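Acetone carboxylase alpha subunit (Xanthobacter autotrophicus Py2, PDB 5M45) is the alpha subunit of a carboxylase complex built of alpha, beta and gamma subunits and carries a hydantoinase B/oxoprolinase-family region that holds a bound manganese ion. Local coordinates at residues Q191-D197 / R393-S398; D295-A299 / W342-N346; G183-T189 / T533-M537; V176-V182 / V224-W230. All blocks are in the same frame, centred on the assembly; numbering follows the deposited sequence.

Contact 1: residues Q191-D197 / R393-S398; sequences QVQRFGD and RRVAFS
Three residues bury the most surface here: R394, D197 and R194. Both segments, 191-197 and 393-398, are irregular loops; Q193 CA and A396 CA lie closest, 4.5 Å apart. R194 to D197 forms a type II beta turn, closed by D197 N to R194 O at 3.1 Å. G196, with phi 103°, holds the position where a side chain would jam against the preceding carbonyl. D197 (chi1 t) points toward the other loop. D197 OD2 accepts from F397 N at 2.9 Å. D197 OD1 accepts from S398 N at 3.1 Å and S398 OG at 2.7 Å. Q191 NE2 donates to D197 OD1 at 3.0 Å. One carboxylate thus bonds successive backbone amides of the other loop. R194 N donates to R394 O at 2.8 Å. R194 extends (chi1 to chi3 t) to a salt bridge with D143, and R194 NH1 bonds water 2 (3.2 Å). R394 CG lies 4.0 Å from F195 CE2; R394 NE pairs with D392. R393 bonds V224 and R225 of the second subunit. S398 O bonds ND1 of H150, a manganese ligand. The contact joins the loop between strands 165-175 and 204-208 to that between strand 378-381 and helix 401-422.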
# COMPACT_ATOMS: atom_id res chain seq x y z
N GLN A 191 0.21 8.59 9.88
CA GLN A 191 -0.18 7.19 10.15
C GLN A 191 0.33 6.77 11.55
O GLN A 191 1.32 7.33 12.05
CB GLN A 191 0.38 6.24 9.07
CG GLN A 191 1.90 6.04 9.09
CD GLN A 191 2.73 7.06 8.31
OE1 GLN A 191 2.29 8.16 7.96
NE2 GLN A 191 3.97 6.70 8.07
N VAL A 192 -0.35 5.78 12.15
CA VAL A 192 0.04 5.17 13.42
C VAL A 192 0.24 3.65 13.42
O VAL A 192 0.52 3.06 14.48
CB VAL A 192 -0.91 5.55 14.57
CG1 VAL A 192 -0.87 7.05 14.78
CG2 VAL A 192 -2.35 5.07 14.33
N GLN A 193 0.11 3.06 12.22
CA GLN A 193 0.18 1.63 11.97
C GLN A 193 0.75 1.38 10.55
O GLN A 193 0.85 2.30 9.76
CB GLN A 193 -1.24 1.02 11.91
CG GLN A 193 -2.02 1.07 13.16
CD GLN A 193 -3.35 0.36 13.02
OE1 GLN A 193 -3.41 -0.86 13.15
NE2 GLN A 193 -4.41 1.10 12.73
N ARG A 194 1.03 0.12 10.25
CA ARG A 194 1.47 -0.35 8.91
C ARG A 194 0.57 0.15 7.79
O ARG A 194 1.02 0.42 6.69
CB ARG A 194 1.50 -1.89 8.90
CG ARG A 194 2.06 -2.58 7.65
CD ARG A 194 2.03 -4.09 7.79
NE ARG A 194 2.75 -4.79 6.73
CZ ARG A 194 4.08 -4.79 6.57
NH1 ARG A 194 4.91 -4.19 7.45
NH2 ARG A 194 4.63 -5.40 5.49
N PHE A 195 -0.72 0.20 8.10
CA PHE A 195 -1.77 0.65 7.18
C PHE A 195 -1.66 2.19 7.01
O PHE A 195 -2.06 2.96 7.90
CB PHE A 195 -3.12 0.16 7.67
CG PHE A 195 -3.11 -1.27 8.16
CD1 PHE A 195 -2.69 -2.30 7.31
CD2 PHE A 195 -3.49 -1.60 9.45
CE1 PHE A 195 -2.63 -3.62 7.76
CE2 PHE A 195 -3.45 -2.94 9.88
CZ PHE A 195 -2.99 -3.93 9.05
N GLY A 196 -1.05 2.63 5.90
CA GLY A 196 -0.68 4.05 5.70
C GLY A 196 0.81 4.39 5.90
O GLY A 196 1.18 5.56 5.79
N ASP A 197 1.65 3.39 6.19
CA ASP A 197 3.08 3.59 6.49
C ASP A 197 3.94 3.55 5.20
O ASP A 197 5.16 3.66 5.28
CB ASP A 197 3.56 2.53 7.50
CG ASP A 197 4.93 2.84 8.13
OD1 ASP A 197 5.21 4.03 8.53
OD2 ASP A 197 5.72 1.88 8.28
N ARG A 393 2.21 -7.42 14.26
CA ARG A 393 2.38 -7.22 12.83
C ARG A 393 1.79 -5.92 12.31
O ARG A 393 1.91 -5.67 11.13
CB ARG A 393 1.80 -8.41 12.03
CG ARG A 393 0.29 -8.59 12.09
CD ARG A 393 -0.11 -9.86 11.34
NE ARG A 393 -1.55 -10.10 11.33
CZ ARG A 393 -2.42 -9.56 10.47
NH1 ARG A 393 -3.70 -9.86 10.57
NH2 ARG A 393 -2.06 -8.70 9.54
N ARG A 394 1.18 -5.10 13.18
CA ARG A 394 0.60 -3.80 12.77
C ARG A 394 1.51 -2.59 12.94
O ARG A 394 1.10 -1.50 12.56
CB ARG A 394 -0.72 -3.51 13.52
CG ARG A 394 -1.83 -4.50 13.18
CD ARG A 394 -3.01 -4.38 14.13
NE ARG A 394 -2.60 -4.73 15.47
CZ ARG A 394 -3.32 -4.55 16.56
NH1 ARG A 394 -4.54 -4.00 16.51
NH2 ARG A 394 -2.81 -4.89 17.73
N VAL A 395 2.71 -2.75 13.52
CA VAL A 395 3.52 -1.60 13.89
C VAL A 395 3.98 -0.81 12.63
O VAL A 395 4.20 -1.43 11.55
CB VAL A 395 4.72 -1.94 14.80
CG1 VAL A 395 4.22 -2.52 16.13
CG2 VAL A 395 5.71 -2.88 14.14
N ALA A 396 4.13 0.50 12.80
CA ALA A 396 4.70 1.38 11.77
C ALA A 396 6.19 1.70 12.03
O ALA A 396 6.66 1.70 13.20
CB ALA A 396 3.89 2.66 11.68
N PHE A 397 6.91 1.99 10.95
CA PHE A 397 8.37 2.10 10.92
C PHE A 397 8.96 3.34 10.20
O PHE A 397 10.19 3.47 10.17
CB PHE A 397 8.96 0.89 10.15
CG PHE A 397 8.59 -0.47 10.69
CD1 PHE A 397 9.40 -1.09 11.62
CD2 PHE A 397 7.49 -1.17 10.17
CE1 PHE A 397 9.09 -2.40 12.06
CE2 PHE A 397 7.21 -2.47 10.58
CZ PHE A 397 8.01 -3.09 11.53
N SER A 398 8.15 4.21 9.60
CA SER A 398 8.72 5.25 8.68
C SER A 398 9.89 6.05 9.27
O SER A 398 10.76 6.47 8.52
CB SER A 398 7.66 6.25 8.16
OG SER A 398 6.85 5.67 7.14
O HOH W 1 2.60 1.31 15.29
O HOH W 2 4.01 -3.92 10.48

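Contact 2: residues D295-A299 / W342-N346; sequences DVPYA and WHTYN
Y298 reaches across to the 342-346 loop and lies beside Y345, with Y298 CE1 3.9 Å from Y345 CE2. The two hydroxyls meet: Y298 OH and Y345 OH are hydrogen-bonded at 2.9 Å. Y298 OH also sits 3.7 Å from H343 CB, and Y298 CE2 is 3.7 Å from W342 O. Chi1 is m for both tyrosines, near -90° in Y298 and -38° in Y345. V296, chi1 t, sets CG1 3.9 Å from Y345 CE2, at the ring edge, and 4.3 Å from H343 CD2. The backbones stay apart; V296 CA and H343 CA, the nearest pair, are 8.5 Å from each other. Side chains bridge the end of strand 286-297, outermost in its mixed sheet within this chain, to the loop before helix 349-361. P297 centres an inverse gamma turn, with a weak Y298 N to V296 O bond of 3.0 Å. H343, chi1 p, accepts from Y345 N at ND1, 3.2 Å away. V296 keeps its backbone pairing with T314 of strand 313-324, and T344 OG1 bonds to A188 O.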
# COMPACT_ATOMS: atom_id res chain seq x y z
N ASP A 295 11.67 11.51 23.48
CA ASP A 295 10.28 11.93 23.68
C ASP A 295 9.36 11.68 22.49
O ASP A 295 9.79 11.82 21.35
CB ASP A 295 10.20 13.41 24.10
CG ASP A 295 10.79 14.40 23.06
OD1 ASP A 295 11.99 14.27 22.68
OD2 ASP A 295 10.07 15.36 22.66
N VAL A 296 8.10 11.30 22.79
CA VAL A 296 7.02 11.18 21.81
C VAL A 296 5.80 12.02 22.28
O VAL A 296 4.88 11.47 22.90
CB VAL A 296 6.63 9.72 21.58
CG1 VAL A 296 5.57 9.61 20.49
CG2 VAL A 296 7.86 8.88 21.20
N PRO A 297 5.79 13.34 21.94
CA PRO A 297 4.72 14.24 22.41
C PRO A 297 3.45 14.22 21.52
O PRO A 297 3.11 15.24 20.88
CB PRO A 297 5.41 15.61 22.46
CG PRO A 297 6.46 15.55 21.42
CD PRO A 297 6.96 14.11 21.47
N TYR A 298 2.75 13.07 21.51
CA TYR A 298 1.59 12.90 20.63
C TYR A 298 0.29 13.47 21.21
O TYR A 298 -0.72 13.48 20.52
CB TYR A 298 1.41 11.43 20.18
CG TYR A 298 2.13 11.02 18.89
CD1 TYR A 298 3.33 11.63 18.49
CD2 TYR A 298 1.61 10.01 18.09
CE1 TYR A 298 3.98 11.24 17.32
CE2 TYR A 298 2.25 9.61 16.93
CZ TYR A 298 3.44 10.23 16.54
OH TYR A 298 4.09 9.84 15.40
N ALA A 299 0.30 13.93 22.45
CA ALA A 299 -0.89 14.59 23.04
C ALA A 299 -1.19 15.97 22.43
O ALA A 299 -2.35 16.39 22.43
CB ALA A 299 -0.80 14.67 24.56
N TRP A 342 2.02 3.29 19.10
CA TRP A 342 1.19 3.76 18.00
C TRP A 342 1.77 5.07 17.44
O TRP A 342 1.35 6.17 17.77
CB TRP A 342 -0.28 3.90 18.41
CG TRP A 342 -0.89 2.66 19.01
CD1 TRP A 342 -1.22 2.48 20.33
CD2 TRP A 342 -1.22 1.44 18.35
NE1 TRP A 342 -1.74 1.22 20.53
CE2 TRP A 342 -1.75 0.56 19.32
CE3 TRP A 342 -1.11 0.99 17.03
CZ2 TRP A 342 -2.20 -0.72 19.01
CZ3 TRP A 342 -1.57 -0.27 16.72
CH2 TRP A 342 -2.10 -1.13 17.72
N HIS A 343 2.80 4.88 16.62
CA HIS A 343 3.65 5.94 16.05
C HIS A 343 4.53 5.28 14.98
O HIS A 343 4.39 4.08 14.73
CB HIS A 343 4.45 6.63 17.16
CG HIS A 343 5.19 5.70 18.06
ND1 HIS A 343 6.18 4.85 17.61
CD2 HIS A 343 5.09 5.46 19.39
CE1 HIS A 343 6.66 4.13 18.61
NE2 HIS A 343 6.00 4.47 19.71
N THR A 344 5.45 6.05 14.38
CA THR A 344 6.33 5.55 13.29
C THR A 344 7.79 5.28 13.71
O THR A 344 8.68 5.21 12.84
CB THR A 344 6.28 6.53 12.09
OG1 THR A 344 6.70 7.84 12.47
CG2 THR A 344 4.85 6.60 11.54
N TYR A 345 8.02 5.02 15.00
CA TYR A 345 9.38 4.94 15.61
C TYR A 345 9.77 3.51 16.05
O TYR A 345 10.87 3.32 16.64
CB TYR A 345 9.54 5.98 16.79
CG TYR A 345 8.84 7.30 16.46
CD1 TYR A 345 9.12 7.97 15.27
CD2 TYR A 345 7.91 7.88 17.34
CE1 TYR A 345 8.46 9.12 14.91
CE2 TYR A 345 7.23 9.05 16.99
CZ TYR A 345 7.50 9.67 15.78
OH TYR A 345 6.80 10.80 15.39
N ASN A 346 8.94 2.51 15.75
CA ASN A 346 9.23 1.13 16.09
C ASN A 346 10.35 0.53 15.22
O ASN A 346 10.65 1.07 14.12
CB ASN A 346 7.95 0.28 15.94
CG ASN A 346 6.80 0.85 16.75
OD1 ASN A 346 6.81 0.78 17.98
ND2 ASN A 346 5.83 1.48 16.08

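Contact 3: residues G183-T189 / T533-M537; sequences GPGSMAT and TMFFM
T533 opens the second segment, on strand 532-535. Its side chain, chi1 p, points toward the loop 183-189, and T533 OG1 lies 3.9 Å from P184 CG. That hydroxyl bonds to E609. M534 points away. F535 dominates the contact, with 106 Å² covered. Its chi1 is p (63°) and its chi2 near -83°, so the ring enters the bend of the loop. P184 CD and P184 O lie 3.7 and 3.4 Å from F535 CE1. A188 CA is 4.1 Å from F535 CZ. T189 OG1 comes to 3.4 Å from F535 CD2, but this hydroxyl bonds to T607 O. M187 O lies at the ring edge, 4.2 Å from F535 CE2. No hydrogen bond joins the segments; an aromatic side chain from an antiparallel sheet plugs an irregular loop. The strand is paired with 440-442 and 610-612. The loop follows strand 165-175, which ends at the manganese ligand H175. S186 OG bonds to H175 NE2, and the nearest atom of the M187 side chain is about 5 Å from the manganese ion. F536 points away and stacks on Y618. M537 (chi1 t) has its CA-to-CB bond toward the loop, though its end leads away. M537 CG is 3.8 Å from M187 O and M537 SD is 3.9 Å from T189 CG2. The nearest CA pairs are P184-M534, 8.1 Å, and M187-M537, 7.5 Å.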
# COMPACT_ATOMS: atom_id res chain seq x y z
N GLY A 183 1.76 10.75 5.54
CA GLY A 183 2.57 11.98 5.57
C GLY A 183 3.54 12.09 4.39
O GLY A 183 4.16 11.09 4.01
N PRO A 184 3.70 13.30 3.82
CA PRO A 184 4.58 13.53 2.68
C PRO A 184 6.03 13.80 3.06
O PRO A 184 6.41 14.93 3.34
CB PRO A 184 3.98 14.78 2.02
CG PRO A 184 3.38 15.55 3.15
CD PRO A 184 2.87 14.49 4.11
N GLY A 185 6.82 12.75 3.03
CA GLY A 185 8.24 12.78 3.39
C GLY A 185 8.75 11.35 3.56
O GLY A 185 7.96 10.39 3.45
N SER A 186 10.05 11.20 3.87
CA SER A 186 10.64 9.87 4.14
C SER A 186 10.41 9.43 5.58
O SER A 186 10.15 8.25 5.83
CB SER A 186 12.14 9.85 3.86
OG SER A 186 12.54 10.51 2.66
N MET A 187 10.52 10.38 6.52
CA MET A 187 10.45 10.13 7.97
C MET A 187 9.07 10.56 8.51
O MET A 187 8.94 11.39 9.41
CB MET A 187 11.55 10.93 8.68
CG MET A 187 12.94 10.86 8.06
SD MET A 187 13.55 9.19 7.69
CE MET A 187 15.20 9.62 7.18
N ALA A 188 8.04 9.99 7.88
CA ALA A 188 6.72 10.57 7.88
C ALA A 188 5.95 10.34 9.20
O ALA A 188 6.17 9.34 9.90
CB ALA A 188 5.93 9.97 6.74
N THR A 189 5.07 11.31 9.50
CA THR A 189 4.10 11.26 10.57
C THR A 189 2.70 11.33 9.95
O THR A 189 2.56 11.76 8.79
CB THR A 189 4.23 12.45 11.52
OG1 THR A 189 4.06 13.67 10.77
CG2 THR A 189 5.60 12.47 12.17
N THR A 533 2.19 21.77 1.91
CA THR A 533 2.21 21.48 3.37
C THR A 533 3.63 21.16 3.85
O THR A 533 4.47 20.75 3.05
CB THR A 533 1.32 20.29 3.77
OG1 THR A 533 1.78 19.11 3.10
CG2 THR A 533 -0.14 20.57 3.44
N MET A 534 3.91 21.40 5.15
CA MET A 534 5.18 21.00 5.77
C MET A 534 4.97 20.52 7.22
O MET A 534 3.94 20.81 7.84
CB MET A 534 6.22 22.14 5.73
CG MET A 534 6.43 22.78 4.35
SD MET A 534 7.72 24.03 4.23
CE MET A 534 9.20 23.03 4.49
N PHE A 535 5.95 19.82 7.75
CA PHE A 535 5.94 19.36 9.14
C PHE A 535 7.38 19.15 9.67
O PHE A 535 8.35 19.21 8.91
CB PHE A 535 5.04 18.12 9.34
CG PHE A 535 5.47 16.87 8.57
CD1 PHE A 535 5.10 16.69 7.23
CD2 PHE A 535 6.18 15.85 9.21
CE1 PHE A 535 5.45 15.53 6.53
CE2 PHE A 535 6.54 14.70 8.53
CZ PHE A 535 6.18 14.54 7.20
N PHE A 536 7.46 19.01 10.99
CA PHE A 536 8.72 18.85 11.73
C PHE A 536 8.82 17.44 12.33
O PHE A 536 7.80 16.85 12.73
CB PHE A 536 8.77 19.88 12.92
CG PHE A 536 8.88 21.33 12.49
CD1 PHE A 536 7.74 22.07 12.20
CD2 PHE A 536 10.10 21.96 12.41
CE1 PHE A 536 7.82 23.41 11.80
CE2 PHE A 536 10.19 23.30 12.02
CZ PHE A 536 9.04 24.03 11.70
N MET A 537 10.03 16.91 12.43
CA MET A 537 10.28 15.59 13.05
C MET A 537 11.70 15.52 13.64
O MET A 537 12.68 15.55 12.92
CB MET A 537 10.10 14.45 12.02
CG MET A 537 10.20 13.02 12.61
SD MET A 537 9.09 12.68 13.99
CE MET A 537 10.17 12.33 15.39

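Contact 4: residues V176-V182 / V224-W230; sequences VIDTGAV and VRTTRYW
The D178 carboxylate (chi1 p, 87°) takes the main bonds from 224-230. D178 OD1 accepts from T226 OG1 at 2.7 Å and T226 N at 2.9 Å. D178 OD2 accepts from R225 N at 3.0 Å and forms a salt bridge to R225 NH1 at 3.6 Å. D178 OD2 also accepts from G180 N at 3.0 Å, which makes an Asx turn. G180 has positive phi (69°). The R225 side chain, m at chi1 and then t, t, runs along the turn. R225 NH1 and R225 NH2 donate to A181 O at 3.0 and 3.1 Å. A weak bond of 3.3 Å goes from R225 NH2 to V182 O. Water 3 donates to D178 O (3.0 Å) and to T226 OG1 (2.8 Å). The backbones come close at G180 and V224, CA to CA 4.3 Å, and are 6.4 Å apart at V176 and W230. Beyond the polar centre, I177 CD1 makes an off-centre CH-pi contact with Y229, 4.2 Å from the ring centroid. V176 CG2 meets the edge of W230, 4.2 Å from CE3. V224 CG1 lies 3.8 Å from D178 O. T226 sits at the N-cap position of helix 227-255 and centres an inverse gamma turn. D178, which accepts from the R225 and T226 backbone amides, ties an Asx turn in the loop after strand 165-175 to the N terminus of helix 227-255.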
# COMPACT_ATOMS: atom_id res chain seq x y z
N VAL A 176 15.04 6.40 -0.88
CA VAL A 176 14.17 7.18 -1.82
C VAL A 176 13.41 8.28 -1.08
O VAL A 176 13.21 8.20 0.16
CB VAL A 176 13.19 6.29 -2.62
CG1 VAL A 176 13.96 5.18 -3.34
CG2 VAL A 176 12.08 5.68 -1.72
N ILE A 177 12.94 9.29 -1.82
CA ILE A 177 12.33 10.47 -1.20
C ILE A 177 11.03 10.12 -0.45
O ILE A 177 10.82 10.58 0.69
CB ILE A 177 12.10 11.63 -2.21
CG1 ILE A 177 13.44 12.06 -2.83
CG2 ILE A 177 11.38 12.82 -1.52
CD1 ILE A 177 13.29 12.98 -4.04
N ASP A 178 10.15 9.34 -1.08
CA ASP A 178 8.92 8.92 -0.44
C ASP A 178 8.41 7.59 -0.98
O ASP A 178 8.74 7.22 -2.14
CB ASP A 178 7.81 9.99 -0.48
CG ASP A 178 6.96 9.95 -1.76
OD1 ASP A 178 7.42 10.41 -2.84
OD2 ASP A 178 5.78 9.50 -1.71
N THR A 179 7.59 6.91 -0.15
CA THR A 179 6.93 5.68 -0.53
C THR A 179 5.41 5.76 -0.40
O THR A 179 4.75 4.73 -0.30
CB THR A 179 7.49 4.44 0.25
OG1 THR A 179 7.60 4.72 1.64
CG2 THR A 179 8.87 4.08 -0.28
N GLY A 180 4.83 6.95 -0.47
CA GLY A 180 3.38 7.06 -0.47
C GLY A 180 2.77 6.68 0.88
O GLY A 180 1.76 5.94 0.92
N ALA A 181 3.36 7.18 1.95
CA ALA A 181 2.73 7.13 3.29
C ALA A 181 1.75 8.28 3.42
O ALA A 181 1.74 9.20 2.59
CB ALA A 181 3.79 7.19 4.39
N VAL A 182 0.91 8.22 4.46
CA VAL A 182 -0.06 9.29 4.80
C VAL A 182 0.64 10.68 4.84
O VAL A 182 0.16 11.64 4.22
CB VAL A 182 -0.78 8.98 6.13
CG1 VAL A 182 -1.60 10.18 6.63
CG2 VAL A 182 -1.67 7.73 5.96
N VAL A 224 3.60 6.18 -5.23
CA VAL A 224 4.50 7.19 -4.63
C VAL A 224 4.21 8.58 -5.24
O VAL A 224 3.62 8.71 -6.30
CB VAL A 224 6.01 6.80 -4.81
CG1 VAL A 224 6.28 5.37 -4.33
CG2 VAL A 224 6.52 6.98 -6.24
N ARG A 225 4.59 9.62 -4.49
CA ARG A 225 4.54 10.99 -4.98
C ARG A 225 5.64 11.32 -6.00
O ARG A 225 5.36 11.89 -7.09
CB ARG A 225 4.55 12.00 -3.81
CG ARG A 225 3.35 11.88 -2.87
CD ARG A 225 3.55 12.75 -1.65
NE ARG A 225 2.49 12.71 -0.65
CZ ARG A 225 2.31 11.75 0.26
NH1 ARG A 225 3.09 10.71 0.32
NH2 ARG A 225 1.31 11.86 1.16
N THR A 226 6.88 10.98 -5.64
CA THR A 226 8.08 11.42 -6.40
C THR A 226 8.49 10.41 -7.50
O THR A 226 9.62 9.89 -7.54
CB THR A 226 9.25 11.73 -5.43
OG1 THR A 226 9.48 10.61 -4.55
CG2 THR A 226 8.91 13.01 -4.61
N THR A 227 7.54 10.13 -8.40
CA THR A 227 7.68 9.06 -9.40
C THR A 227 9.00 9.07 -10.20
O THR A 227 9.66 8.03 -10.31
CB THR A 227 6.49 9.11 -10.36
OG1 THR A 227 5.26 8.96 -9.61
CG2 THR A 227 6.59 7.99 -11.41
N ARG A 228 9.36 10.22 -10.78
CA ARG A 228 10.56 10.28 -11.63
C ARG A 228 11.83 9.97 -10.79
O ARG A 228 12.72 9.28 -11.25
CB ARG A 228 10.69 11.67 -12.34
CG ARG A 228 11.90 11.75 -13.26
CD ARG A 228 12.18 13.17 -13.91
NE ARG A 228 12.16 14.30 -12.94
CZ ARG A 228 11.06 15.01 -12.61
NH1 ARG A 228 9.85 14.72 -13.11
NH2 ARG A 228 11.15 16.03 -11.73
N TYR A 229 11.87 10.48 -9.56
CA TYR A 229 13.00 10.27 -8.65
C TYR A 229 13.11 8.80 -8.25
O TYR A 229 14.19 8.22 -8.30
CB TYR A 229 12.89 11.19 -7.41
CG TYR A 229 12.94 12.67 -7.76
CD1 TYR A 229 11.75 13.37 -8.00
CD2 TYR A 229 14.15 13.37 -7.80
CE1 TYR A 229 11.76 14.72 -8.36
CE2 TYR A 229 14.19 14.72 -8.12
CZ TYR A 229 12.99 15.40 -8.37
OH TYR A 229 13.02 16.73 -8.70
N TRP A 230 11.95 8.21 -7.92
CA TRP A 230 11.81 6.74 -7.70
C TRP A 230 12.40 5.90 -8.86
O TRP A 230 13.16 4.96 -8.64
CB TRP A 230 10.30 6.37 -7.48
CG TRP A 230 10.02 4.92 -7.54
CD1 TRP A 230 9.80 4.18 -8.67
CD2 TRP A 230 9.98 3.99 -6.44
NE1 TRP A 230 9.61 2.86 -8.35
CE2 TRP A 230 9.72 2.71 -6.99
CE3 TRP A 230 10.14 4.11 -5.06
CZ2 TRP A 230 9.59 1.56 -6.19
CZ3 TRP A 230 9.98 2.96 -4.25
CH2 TRP A 230 9.72 1.69 -4.85
O HOH W 3 10.51 8.00 -4.43

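How the contacts relate
From the N terminus, segments 176-182, 183-189 and 191-197 follow one another in the loop after strand 165-175. Contact 4 closes first, when the chain reaches the start of helix 227-255. Contact 2 comes later, between strand 286-297 and the loop before helix 349-361. It is nested inside contact 1, which closes at 393-398. Contact 1 is in turn nested inside contact 3, which closes at strand 532-535. Contact 4 crosses both contact 1 and contact 3, but lies in series with contact 2. The one loop is thus tied to a helix start, the loop before helix 401-422 and a separate sheet. T344, bonded to A188, joins contact 2 to contact 3.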